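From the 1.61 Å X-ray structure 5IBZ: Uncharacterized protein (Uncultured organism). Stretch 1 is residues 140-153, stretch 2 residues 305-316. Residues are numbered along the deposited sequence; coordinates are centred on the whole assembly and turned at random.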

# COMPACT_ATOMS: atom_id res chain seq x y z
N ALA B 140 8.75 15.91 -0.58
CA ALA B 140 9.60 17.05 -0.89
C ALA B 140 9.77 17.17 -2.39
O ALA B 140 10.79 17.70 -2.87
N GLY B 141 8.80 16.63 -3.11
CA GLY B 141 8.71 16.78 -4.55
C GLY B 141 9.15 15.62 -5.42
O GLY B 141 9.02 15.67 -6.65
N GLY B 142 9.66 14.55 -4.82
CA GLY B 142 10.15 13.42 -5.58
C GLY B 142 11.28 13.83 -6.49
O GLY B 142 12.10 14.66 -6.11
N ALA B 143 11.30 13.29 -7.70
CA ALA B 143 12.23 13.77 -8.72
C ALA B 143 11.78 15.16 -9.21
O ALA B 143 10.91 15.26 -10.09
N THR B 144 12.35 16.23 -8.65
CA THR B 144 11.89 17.58 -8.96
C THR B 144 12.40 18.04 -10.32
O THR B 144 11.89 19.00 -10.90
N LYS B 145 13.41 17.32 -10.80
CA LYS B 145 13.90 17.41 -12.17
C LYS B 145 14.00 15.97 -12.68
O LYS B 145 14.25 15.04 -11.91
N LEU B 146 13.80 15.79 -13.98
CA LEU B 146 13.92 14.50 -14.66
C LEU B 146 12.89 13.45 -14.21
O LEU B 146 13.08 12.24 -14.42
N GLY B 147 11.79 13.91 -13.61
CA GLY B 147 10.68 13.03 -13.33
C GLY B 147 10.06 12.53 -14.63
O GLY B 147 10.20 13.16 -15.68
N ILE B 148 9.40 11.38 -14.55
CA ILE B 148 8.83 10.74 -15.73
C ILE B 148 7.72 11.60 -16.37
O ILE B 148 7.39 11.36 -17.54
N GLU B 149 7.19 12.61 -15.68
CA GLU B 149 6.14 13.44 -16.30
C GLU B 149 6.71 14.22 -17.49
O GLU B 149 5.95 14.67 -18.36
N ASN B 150 8.03 14.37 -17.53
CA ASN B 150 8.66 15.09 -18.63
C ASN B 150 8.54 14.34 -19.95
O ASN B 150 8.79 14.93 -21.01
N VAL B 151 8.15 13.06 -19.91
CA VAL B 151 7.97 12.29 -21.13
C VAL B 151 6.57 11.65 -21.14
O VAL B 151 6.36 10.55 -21.66
N LYS B 152 5.60 12.38 -20.60
CA LYS B 152 4.24 11.86 -20.58
C LYS B 152 3.67 11.74 -21.99
O LYS B 152 2.67 11.03 -22.19
N THR B 153 4.25 12.43 -22.97
CA THR B 153 3.77 12.24 -24.35
C THR B 153 4.75 11.44 -25.22
O THR B 153 4.46 11.15 -26.39
N GLN B 305 3.75 4.64 -23.91
CA GLN B 305 3.70 5.82 -23.04
C GLN B 305 3.74 5.41 -21.56
O GLN B 305 3.17 4.39 -21.16
N PRO B 306 4.43 6.20 -20.74
CA PRO B 306 4.38 5.95 -19.31
C PRO B 306 3.10 6.51 -18.70
O PRO B 306 2.40 7.29 -19.35
N LEU B 307 2.79 6.12 -17.47
CA LEU B 307 1.74 6.81 -16.72
C LEU B 307 2.21 8.23 -16.38
O LEU B 307 3.42 8.49 -16.24
N TYR B 308 1.26 9.14 -16.24
CA TYR B 308 1.56 10.52 -15.88
C TYR B 308 1.69 10.64 -14.34
O TYR B 308 0.69 10.86 -13.63
N ILE B 309 2.92 10.44 -13.85
CA ILE B 309 3.17 10.44 -12.40
C ILE B 309 4.24 11.45 -12.06
O ILE B 309 5.44 11.18 -12.18
N PRO B 310 3.83 12.65 -11.67
CA PRO B 310 4.83 13.70 -11.44
C PRO B 310 5.78 13.33 -10.32
O PRO B 310 5.38 12.86 -9.26
N GLY B 311 7.06 13.55 -10.59
CA GLY B 311 8.10 13.29 -9.61
C GLY B 311 8.49 11.83 -9.47
O GLY B 311 9.32 11.50 -8.63
N ALA B 312 7.93 10.96 -10.30
CA ALA B 312 8.30 9.55 -10.26
C ALA B 312 9.55 9.29 -11.09
O ALA B 312 9.83 10.02 -12.06
N VAL B 313 10.26 8.22 -10.73
CA VAL B 313 11.52 7.91 -11.41
C VAL B 313 11.37 6.72 -12.37
O VAL B 313 12.36 6.16 -12.85
N GLY B 314 10.13 6.40 -12.72
CA GLY B 314 9.82 5.39 -13.72
C GLY B 314 8.32 5.15 -13.71
O GLY B 314 7.59 5.80 -12.98
N SER B 315 7.87 4.18 -14.49
CA SER B 315 6.45 3.90 -14.59
C SER B 315 6.20 2.49 -15.09
O SER B 315 6.95 2.01 -15.94
N PRO B 316 5.13 1.85 -14.60
CA PRO B 316 4.60 0.68 -15.29
C PRO B 316 3.97 1.10 -16.59
O PRO B 316 3.67 2.27 -16.82

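Three direct hydrogen bonds join the two stretches, all of them centred on the type II turn from Ile-309 to Ala-312. The backbone supplies two: Ala-143 N donates to Gly-311 O at 2.8 Å, and Ile-148 N donates to Ala-312 O at 2.9 Å. The third uses a side chain. Glu-149 points toward the second stretch with chi1 p and chi2 m, which folds its carboxylate back over the turn so that OE1 accepts from Gly-311 N at 2.9 Å. Gly-311 is thus held through both its N and its O, and its CA adds a CA-H...O contact to Ala-143 O at 3.5 Å. Its positive phi favours glycine, and an ideal CB here would lie 2.8 Å from Gly-141 O, a clash. Gly-142 is similarly constrained: a CB on it would come within 2.6 Å of Gly-311 O.

A single water extends this polar network, donating from its O to Ile-148 O at 2.9 Å and to Leu-307 O at 2.8 Å, so that it bridges two carbonyls that do not meet directly. Within the second stretch, Ser-315 (chi1 t) accepts at OG from Leu-307 N at 2.9 Å and donates from OG to Pro-316 O at 2.7 Å. Gly-314 O, by contrast, is buried by the contact without a polar partner; Ile-148 CG2 lies 4.0 Å from it.

Ile-148 is the centre of the apolar packing and has the largest covered area of any residue in either stretch. Its chi1 t, chi2 p side chain points toward the second stretch, placing CG1 3.8 Å from Pro-306 CB and CG2 4.0 Å from Ala-312 CB. The same CG2 approaches Ile-309 O at 3.4 Å. Pro-306 also points inward, and its CG lies 3.4 Å from Val-151 O. Toward the start of the first stretch, Ala-143 directs its small side chain inward, with CB 4.0 Å from CG1 of Val-313 (chi1 m).

Tyr-308 and Lys-152 form a more exposed part of the contact. The tyrosine, at chi1 t, leaves its backbone sideways, but its end comes nearer the first stretch. Lys-152, p at chi1 and extended through the remaining torsions, lays its aliphatic chain over one ring face: CD sits 3.8 Å from the centroid of the Tyr-308 ring, almost on the ring normal, in a CH-pi interaction. Glu-149 CB meets the ring edge, 3.7 Å from Tyr-308 CE1, so the residue whose carboxylate holds the turn also packs against the tyrosine.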

# COMPACT_ATOMS: atom_id res chain seq x y z
CB ALA B 140 10.95 16.91 -0.21
CB ALA B 143 12.31 12.78 -9.85
CB THR B 144 12.31 18.61 -7.90
OG1 THR B 144 13.74 18.77 -7.88
CG2 THR B 144 11.80 18.18 -6.53
CB LYS B 145 15.25 18.13 -12.24
CG LYS B 145 15.15 19.63 -12.02
CD LYS B 145 16.46 20.35 -12.24
CE LYS B 145 16.24 21.85 -12.24
NZ LYS B 145 17.48 22.56 -12.65
CB LEU B 146 15.33 13.92 -14.48
CG LEU B 146 16.51 14.83 -14.86
CD1 LEU B 146 17.84 14.13 -14.61
CD2 LEU B 146 16.43 15.30 -16.31
CB ILE B 148 8.30 9.33 -15.38
CG1 ILE B 148 8.14 8.46 -16.62
CG2 ILE B 148 6.98 9.38 -14.62
CD1 ILE B 148 9.42 7.99 -17.22
CB GLU B 149 5.48 14.40 -15.28
CG GLU B 149 6.27 15.61 -14.81
CD GLU B 149 7.38 15.32 -13.79
OE1 GLU B 149 7.61 14.15 -13.41
OE2 GLU B 149 8.01 16.32 -13.37
CB ASN B 150 10.14 15.35 -18.33
CG ASN B 150 10.34 16.44 -17.29
OD1 ASN B 150 10.22 17.63 -17.59
ND2 ASN B 150 10.66 16.05 -16.07
CB VAL B 151 9.07 11.22 -21.30
CG1 VAL B 151 10.34 11.89 -21.83
CG2 VAL B 151 9.36 10.47 -19.99
CB LYS B 152 3.31 12.73 -19.72
CG LYS B 152 3.03 14.10 -20.27
CD LYS B 152 1.96 14.82 -19.42
CE LYS B 152 1.62 16.16 -20.04
NZ LYS B 152 0.44 16.81 -19.41
CB THR B 153 3.41 13.60 -25.03
OG1 THR B 153 4.32 14.65 -24.72
CG2 THR B 153 2.03 14.03 -24.56
CB GLN B 305 2.46 6.66 -23.35
CG GLN B 305 1.11 6.01 -22.98
CD GLN B 305 0.48 5.14 -24.08
OE1 GLN B 305 1.17 4.47 -24.85
NE2 GLN B 305 -0.85 5.14 -24.12
CB PRO B 306 5.58 6.73 -18.79
CG PRO B 306 5.59 7.94 -19.67
CD PRO B 306 5.14 7.45 -21.05
CB LEU B 307 1.38 6.08 -15.44
CG LEU B 307 0.83 4.67 -15.61
CD1 LEU B 307 0.60 4.05 -14.26
CD2 LEU B 307 -0.49 4.70 -16.40
CB TYR B 308 0.45 11.44 -16.41
CG TYR B 308 0.60 12.92 -16.18
CD1 TYR B 308 1.74 13.47 -15.61
CD2 TYR B 308 -0.45 13.78 -16.48
CE1 TYR B 308 1.85 14.83 -15.37
CE2 TYR B 308 -0.35 15.15 -16.24
CZ TYR B 308 0.80 15.66 -15.68
OH TYR B 308 0.90 17.02 -15.42
CB ILE B 309 3.62 9.06 -11.86
CG1 ILE B 309 2.79 7.91 -12.44
CG2 ILE B 309 3.60 9.08 -10.32
CD1 ILE B 309 3.34 6.52 -12.09
CB PRO B 310 3.99 14.93 -11.10
CG PRO B 310 2.62 14.45 -10.86
CD PRO B 310 2.45 13.16 -11.58
CB ALA B 312 7.15 8.67 -10.73
CB VAL B 313 12.65 7.64 -10.39
CG1 VAL B 313 12.85 8.84 -9.50
CG2 VAL B 313 12.39 6.41 -9.55
CB SER B 315 5.80 4.85 -15.57
OG SER B 315 4.43 4.57 -15.71
CB PRO B 316 3.56 0.10 -14.31
CG PRO B 316 3.22 1.19 -13.44
CD PRO B 316 4.37 2.15 -13.38
O HOH W 1 4.61 10.64 -17.49